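Local coordinates for hydrolase (Rhizobium meliloti, PDB 5HOE) that removes acetyl groups from carbohydrates as an octameric acetylesterase of the GDSL (SGNH) hydrolase family, at the interface of chains A and B. Numbering follows the deposited sequence. Chains: chain A/B, Hydrolase.

The interface of chains A and B. Residues chain A 119, 122-123, 126, 181, 184-185, 188; chain B 78, 163.
B:Trp163 inserts its indole between A:Tyr119 and A:Leu185, hiding 173 Å² of its own surface. A:Tyr119 meets one face: its phenol oxygen OH lies 3.2 Å from B:Trp163 CE2, displaced toward the rim, while its CE1 approaches the benzene part of the indole. On the opposite face A:Leu185 runs alongside the tryptophan, placing CB 3.9 Å from the centroid of the six-membered ring as a CH-pi contact. Its CD1 lies 3.6 Å from B:Trp163 CZ2. The far edge of the indole ends against A:Ala122, whose CB is 3.7 Å from B:Trp163 CH2. At the pyrrole side the roles reverse, because B:Trp163 CD1 points into the centre of the A:Phe188 ring, 3.3 Å above its plane. With CG anti to the backbone N (chi1 -172°), B:Trp163 extends from its helix into this slot. Cutting B:Trp163 back to alanine is likely to open a gap between A:Tyr119 and A:Leu185 and leave the A:Phe188 face without its partner. Beside the slot, B:Asn78 ND2 donates a 2.9 Å hydrogen bond to the backbone O of A:Asn123. The donor stands 37° out of the carbonyl plane. The side-chain amides of A:Asn123 and B:Asn78 lie nearly parallel, their planes 11° apart. Helices 118-133 and 171-189, which flank the central sheet of the SGNH fold, form the groove of chain A; chain B supplies short helix 162-167 and the loop carrying B:Asn78, joining two subunits of the octamer.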
# COMPACT_ATOMS: atom_id res chain seq x y z
N TYR A 119 16.79 -5.05 22.48
CA TYR A 119 16.99 -3.65 22.11
C TYR A 119 15.85 -3.14 21.24
O TYR A 119 15.37 -2.02 21.44
CB TYR A 119 18.34 -3.42 21.42
CG TYR A 119 18.60 -1.95 21.29
CD1 TYR A 119 19.09 -1.22 22.36
CD2 TYR A 119 18.27 -1.26 20.13
CE1 TYR A 119 19.29 0.14 22.27
CE2 TYR A 119 18.46 0.11 20.03
CZ TYR A 119 18.97 0.80 21.10
OH TYR A 119 19.16 2.16 20.99
N ALA A 122 12.93 -2.29 23.51
CA ALA A 122 13.16 -1.01 24.17
C ALA A 122 13.05 0.15 23.19
O ALA A 122 12.54 1.23 23.53
CB ALA A 122 14.51 -1.03 24.87
N ASN A 123 13.50 -0.06 21.94
CA ASN A 123 13.33 0.96 20.91
C ASN A 123 11.85 1.19 20.57
O ASN A 123 11.46 2.32 20.24
CB ASN A 123 14.12 0.58 19.66
CG ASN A 123 14.29 1.74 18.71
OD1 ASN A 123 14.79 2.80 19.09
ND2 ASN A 123 13.89 1.54 17.46
N GLY A 126 10.69 3.33 23.09
CA GLY A 126 11.16 4.66 22.77
C GLY A 126 10.25 5.37 21.79
O GLY A 126 10.04 6.58 21.89
N LEU A 181 17.53 -2.08 29.84
CA LEU A 181 17.43 -1.31 28.61
C LEU A 181 16.43 -0.18 28.75
O LEU A 181 16.66 0.92 28.22
CB LEU A 181 17.03 -2.23 27.46
CG LEU A 181 18.13 -3.22 27.05
CD1 LEU A 181 17.59 -4.33 26.13
CD2 LEU A 181 19.24 -2.47 26.38
N ALA A 184 18.12 2.64 30.62
CA ALA A 184 19.01 3.37 29.72
C ALA A 184 18.22 4.28 28.77
O ALA A 184 18.62 5.43 28.53
CB ALA A 184 19.84 2.37 28.92
N LEU A 185 17.10 3.79 28.24
CA LEU A 185 16.25 4.59 27.37
C LEU A 185 15.70 5.81 28.10
O LEU A 185 15.74 6.93 27.58
CB LEU A 185 15.08 3.72 26.90
CG LEU A 185 13.89 4.45 26.24
CD1 LEU A 185 14.25 4.93 24.84
CD2 LEU A 185 12.68 3.55 26.19
N PHE A 188 18.27 8.42 28.64
CA PHE A 188 18.64 9.08 27.39
C PHE A 188 17.57 10.08 26.97
O PHE A 188 17.88 11.22 26.59
CB PHE A 188 18.82 7.98 26.34
CG PHE A 188 19.29 8.44 24.99
CD1 PHE A 188 18.37 8.80 24.01
CD2 PHE A 188 20.64 8.46 24.67
CE1 PHE A 188 18.79 9.19 22.75
CE2 PHE A 188 21.07 8.84 23.41
CZ PHE A 188 20.14 9.20 22.44
N ASN B 78 11.00 4.40 13.80
CA ASN B 78 10.43 5.37 14.71
C ASN B 78 10.29 6.76 14.11
O ASN B 78 9.73 7.64 14.76
CB ASN B 78 11.27 5.43 15.99
CG ASN B 78 11.17 4.17 16.83
OD1 ASN B 78 10.55 3.18 16.42
ND2 ASN B 78 11.76 4.20 18.02
N TRP B 163 22.59 3.42 26.27
CA TRP B 163 21.59 3.48 25.20
C TRP B 163 22.26 3.60 23.84
O TRP B 163 21.87 2.91 22.89
CB TRP B 163 20.60 4.63 25.43
CG TRP B 163 19.45 4.58 24.44
CD1 TRP B 163 19.17 5.48 23.46
CD2 TRP B 163 18.47 3.53 24.34
NE1 TRP B 163 18.07 5.06 22.75
CE2 TRP B 163 17.62 3.87 23.27
CE3 TRP B 163 18.24 2.35 25.03
CZ2 TRP B 163 16.56 3.06 22.88
CZ3 TRP B 163 17.18 1.55 24.65
CH2 TRP B 163 16.35 1.91 23.59